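Local coordinates for nucleoplasmin-like protein (Drosophila melanogaster, PDB 1NLQ) that binds core histones and, as a pentamer-forming chaperone of the nucleoplasmin family, functions in ATP-facilitated assembly of approximately regularly spaced nucleosomal arrays, at residues E47-K57 with E83-S94. Numbering follows the deposited sequence.
Sequences EFNVVEVNTPK and ESKVTFKLIKGS
Glu52 and Lys89 exchange backbone hydrogen bonds in both directions, as do Asn54 and Thr87, setting strands 48-55 and 86-92 antiparallel as the central pair of one sheet of the N-terminal core domain, a nucleoplasmin β-sandwich. The pairing slips by one residue at a classic β bulge, where Ile91 and Lys92 both face Val50: Ile91 N donates its N-H to Val50 O (3.0 Å), while Val50 N reaches Lys92 O (2.9 Å).

Apolar contacts divide between the two faces. Val51, Phe88 and Leu90 pack on strand 97-104 of the other sheet, Val53 on Ile64 and on Phe6 of a neighbouring subunit. Val53 chi1 of 68° turns CG2 toward Phe88 CE2 (3.7 Å) and tightly onto Val86 CG1 (3.4 Å), itself over the rim of one Phe88 ring face. On the reverse face, Ile91 CG1 packs against Val50 CG1.

Polar side chains secure the ends. Glu47 OE2 accepts the N-H of Ser94 from above its carboxylate plane (2.9 Å) and Asn49 ND2 on its anti lone pair (3.2 Å), besides a salt bridge to Lys44; Asn49 OD1 accepts from Gly95 N. An alanine replacing Glu47 would probably leave Ser94 N without its mate and Lys44 without this counter-charge. Lys57 NZ donates to Glu83 O (2.6 Å) and Tyr82 O. The example illustrates a principle: where regular strand pairing stops, a carboxylate and an ammonium group can bond the partner's backbone instead.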
loop_
_atom_site.group_PDB
_atom_site.type_symbol
_atom_site.label_atom_id
_atom_site.label_comp_id
_atom_site.label_asym_id
_atom_site.label_seq_id
_atom_site.Cartn_x
_atom_site.Cartn_y
_atom_site.Cartn_z
ATOM N N GLU A 47 -21.735 -1.002 7.751
ATOM C CA GLU A 47 -21.614 -0.127 8.901
ATOM C C GLU A 47 -20.246 0.534 8.926
ATOM O O GLU A 47 -19.214 -0.138 8.959
ATOM C CB GLU A 47 -21.812 -0.904 10.192
ATOM C CG GLU A 47 -21.380 -0.144 11.416
ATOM C CD GLU A 47 -21.418 -1.008 12.643
ATOM O OE1 GLU A 47 -22.542 -1.318 13.086
ATOM O OE2 GLU A 47 -20.329 -1.379 13.150
ATOM N N PHE A 48 -20.240 1.859 8.914
ATOM C CA PHE A 48 -18.985 2.582 8.952
ATOM C C PHE A 48 -18.308 2.423 10.296
ATOM O O PHE A 48 -18.939 2.543 11.346
ATOM C CB PHE A 48 -19.208 4.067 8.672
ATOM C CG PHE A 48 -19.244 4.407 7.218
ATOM C CD1 PHE A 48 -20.410 4.884 6.627
ATOM C CD2 PHE A 48 -18.108 4.246 6.428
ATOM C CE1 PHE A 48 -20.444 5.195 5.271
ATOM C CE2 PHE A 48 -18.134 4.555 5.062
ATOM C CZ PHE A 48 -19.300 5.030 4.484
ATOM N N ASN A 49 -17.014 2.139 10.247
ATOM C CA ASN A 49 -16.200 1.994 11.442
ATOM C C ASN A 49 -15.091 3.010 11.271
ATOM O O ASN A 49 -14.331 2.949 10.309
ATOM C CB ASN A 49 -15.636 0.578 11.542
ATOM C CG ASN A 49 -16.582 -0.369 12.255
ATOM O OD1 ASN A 49 -16.399 -0.671 13.433
ATOM N ND2 ASN A 49 -17.606 -0.825 11.548
ATOM N N VAL A 50 -15.013 3.951 12.204
ATOM C CA VAL A 50 -14.027 5.015 12.130
ATOM C C VAL A 50 -13.125 5.054 13.350
ATOM O O VAL A 50 -13.603 5.072 14.484
ATOM C CB VAL A 50 -14.733 6.390 11.985
ATOM C CG1 VAL A 50 -13.707 7.511 11.879
ATOM C CG2 VAL A 50 -15.632 6.363 10.761
ATOM N N VAL A 51 -11.820 5.057 13.102
ATOM C CA VAL A 51 -10.827 5.117 14.164
ATOM C C VAL A 51 -10.224 6.512 14.134
ATOM O O VAL A 51 -9.810 6.995 13.088
ATOM C CB VAL A 51 -9.698 4.086 13.956
ATOM C CG1 VAL A 51 -8.646 4.228 15.048
ATOM C CG2 VAL A 51 -10.269 2.680 13.956
ATOM N N GLU A 52 -10.198 7.164 15.284
ATOM C CA GLU A 52 -9.649 8.503 15.378
ATOM C C GLU A 52 -8.376 8.448 16.197
ATOM O O GLU A 52 -8.320 7.756 17.213
ATOM C CB GLU A 52 -10.649 9.423 16.067
ATOM C CG GLU A 52 -10.128 10.824 16.296
ATOM C CD GLU A 52 -10.907 11.542 17.366
ATOM O OE1 GLU A 52 -12.083 11.891 17.132
ATOM O OE2 GLU A 52 -10.332 11.744 18.453
ATOM N N VAL A 53 -7.347 9.160 15.757
ATOM C CA VAL A 53 -6.097 9.175 16.495
ATOM C C VAL A 53 -6.004 10.505 17.234
ATOM O O VAL A 53 -6.427 11.541 16.724
ATOM C CB VAL A 53 -4.862 8.987 15.557
ATOM C CG1 VAL A 53 -4.682 10.188 14.654
ATOM C CG2 VAL A 53 -3.608 8.780 16.391
ATOM N N ASN A 54 -5.475 10.457 18.454
ATOM C CA ASN A 54 -5.331 11.653 19.272
ATOM C C ASN A 54 -3.926 11.788 19.827
ATOM O O ASN A 54 -3.384 10.852 20.404
ATOM C CB ASN A 54 -6.299 11.624 20.456
ATOM C CG ASN A 54 -7.744 11.620 20.029
ATOM O OD1 ASN A 54 -8.325 10.566 19.740
ATOM N ND2 ASN A 54 -8.339 12.806 19.967
ATOM N N THR A 55 -3.336 12.958 19.648
ATOM C CA THR A 55 -2.013 13.221 20.187
ATOM C C THR A 55 -2.012 14.660 20.672
ATOM O O THR A 55 -2.099 15.589 19.878
ATOM C CB THR A 55 -0.902 13.037 19.134
ATOM O OG1 THR A 55 -0.641 11.640 18.941
ATOM C CG2 THR A 55 0.373 13.708 19.599
ATOM N N PRO A 56 -1.922 14.862 21.992
ATOM C CA PRO A 56 -1.919 16.233 22.516
ATOM C C PRO A 56 -0.725 17.001 21.969
ATOM O O PRO A 56 -0.846 18.156 21.540
ATOM C CB PRO A 56 -1.825 16.025 24.028
ATOM C CG PRO A 56 -2.463 14.655 24.229
ATOM C CD PRO A 56 -1.836 13.886 23.091
ATOM N N LYS A 57 0.422 16.329 21.986
ATOM C CA LYS A 57 1.693 16.870 21.521
ATOM C C LYS A 57 1.591 17.728 20.265
ATOM O O LYS A 57 2.376 18.663 20.084
ATOM C CB LYS A 57 2.670 15.713 21.282
ATOM C CG LYS A 57 4.082 16.143 20.904
ATOM C CD LYS A 57 5.006 14.939 20.737
ATOM C CE LYS A 57 6.464 15.368 20.634
ATOM N NZ LYS A 57 7.421 14.260 20.397
ATOM N N GLU A 83 7.855 10.081 19.934
ATOM C CA GLU A 83 7.883 10.543 21.320
ATOM C C GLU A 83 6.627 11.284 21.727
ATOM O O GLU A 83 6.675 12.473 22.061
ATOM C CB GLU A 83 9.089 11.463 21.534
ATOM C CG GLU A 83 10.419 10.760 21.428
ATOM C CD GLU A 83 11.588 11.698 21.607
ATOM O OE1 GLU A 83 12.717 11.201 21.758
ATOM O OE2 GLU A 83 11.380 12.928 21.590
ATOM N N SER A 84 5.494 10.596 21.696
ATOM C CA SER A 84 4.253 11.236 22.078
ATOM C C SER A 84 3.230 10.217 22.535
ATOM O O SER A 84 3.306 9.038 22.186
ATOM C CB SER A 84 3.707 12.086 20.915
ATOM O OG SER A 84 3.620 11.347 19.708
ATOM N N LYS A 85 2.299 10.670 23.359
ATOM C CA LYS A 85 1.244 9.806 23.850
ATOM C C LYS A 85 0.178 9.770 22.764
ATOM O O LYS A 85 -0.351 10.816 22.369
ATOM C CB LYS A 85 0.648 10.371 25.142
ATOM C CG LYS A 85 -0.407 9.480 25.746
ATOM C CD LYS A 85 -1.039 10.107 26.960
ATOM C CE LYS A 85 -2.166 9.233 27.491
ATOM N NZ LYS A 85 -3.029 9.970 28.448
ATOM N N VAL A 86 -0.135 8.575 22.277
ATOM C CA VAL A 86 -1.131 8.452 21.223
ATOM C C VAL A 86 -2.331 7.612 21.628
ATOM O O VAL A 86 -2.181 6.501 22.117
ATOM C CB VAL A 86 -0.513 7.826 19.962
ATOM C CG1 VAL A 86 -1.565 7.695 18.879
ATOM C CG2 VAL A 86 0.640 8.675 19.478
ATOM N N THR A 87 -3.530 8.144 21.418
ATOM C CA THR A 87 -4.723 7.387 21.761
ATOM C C THR A 87 -5.582 7.137 20.524
ATOM O O THR A 87 -5.898 8.070 19.793
ATOM C CB THR A 87 -5.582 8.128 22.790
ATOM O OG1 THR A 87 -4.815 8.372 23.979
ATOM C CG2 THR A 87 -6.789 7.283 23.150
ATOM N N PHE A 88 -5.944 5.876 20.294
ATOM C CA PHE A 88 -6.780 5.500 19.153
ATOM C C PHE A 88 -8.169 5.221 19.690
ATOM O O PHE A 88 -8.316 4.502 20.679
ATOM C CB PHE A 88 -6.263 4.227 18.475
ATOM C CG PHE A 88 -4.862 4.335 17.962
ATOM C CD1 PHE A 88 -3.816 3.746 18.657
ATOM C CD2 PHE A 88 -4.585 5.021 16.782
ATOM C CE1 PHE A 88 -2.516 3.832 18.196
ATOM C CE2 PHE A 88 -3.286 5.116 16.304
ATOM C CZ PHE A 88 -2.244 4.519 17.013
ATOM N N LYS A 89 -9.188 5.785 19.058
ATOM C CA LYS A 89 -10.543 5.556 19.534
ATOM C C LYS A 89 -11.510 5.215 18.420
ATOM O O LYS A 89 -11.476 5.825 17.359
ATOM C CB LYS A 89 -11.070 6.775 20.285
ATOM C CG LYS A 89 -12.428 6.505 20.897
ATOM C CD LYS A 89 -12.898 7.605 21.817
ATOM C CE LYS A 89 -14.283 7.253 22.342
ATOM N NZ LYS A 89 -14.867 8.306 23.205
ATOM N N LEU A 90 -12.373 4.235 18.673
ATOM C CA LEU A 90 -13.379 3.831 17.701
ATOM C C LEU A 90 -14.556 4.774 17.930
ATOM O O LEU A 90 -15.395 4.531 18.796
ATOM C CB LEU A 90 -13.788 2.380 17.946
ATOM C CG LEU A 90 -14.720 1.737 16.914
ATOM C CD1 LEU A 90 -14.047 1.695 15.544
ATOM C CD2 LEU A 90 -15.057 0.320 17.373
ATOM N N ILE A 91 -14.604 5.857 17.159
ATOM C CA ILE A 91 -15.657 6.861 17.315
ATOM C C ILE A 91 -16.946 6.589 16.533
ATOM O O ILE A 91 -17.923 7.339 16.657
ATOM C CB ILE A 91 -15.136 8.273 16.952
ATOM C CG1 ILE A 91 -14.709 8.318 15.482
ATOM C CG2 ILE A 91 -13.961 8.644 17.848
ATOM C CD1 ILE A 91 -14.362 9.711 14.989
ATOM N N LYS A 92 -16.947 5.528 15.726
ATOM C CA LYS A 92 -18.129 5.143 14.950
ATOM C C LYS A 92 -18.008 3.661 14.603
ATOM O O LYS A 92 -16.935 3.198 14.202
ATOM C CB LYS A 92 -18.233 5.966 13.665
ATOM C CG LYS A 92 -19.598 5.936 12.995
ATOM C CD LYS A 92 -19.655 6.931 11.834
ATOM C CE LYS A 92 -21.099 7.290 11.469
ATOM N NZ LYS A 92 -21.161 8.488 10.576
ATOM N N GLY A 93 -19.103 2.924 14.761
ATOM C CA GLY A 93 -19.083 1.499 14.474
ATOM C C GLY A 93 -18.840 0.679 15.732
ATOM O O GLY A 93 -18.483 1.220 16.779
ATOM N N SER A 94 -19.018 -0.633 15.637
ATOM C CA SER A 94 -18.815 -1.484 16.799
ATOM C C SER A 94 -17.625 -2.413 16.650
ATOM O O SER A 94 -17.280 -3.153 17.571
ATOM C CB SER A 94 -20.083 -2.289 17.095
ATOM O OG SER A 94 -21.135 -1.406 17.448
HETATM O O HOH W 1 2.289 12.468 17.567
HETATM O O HOH W 2 9.996 15.137 20.079
#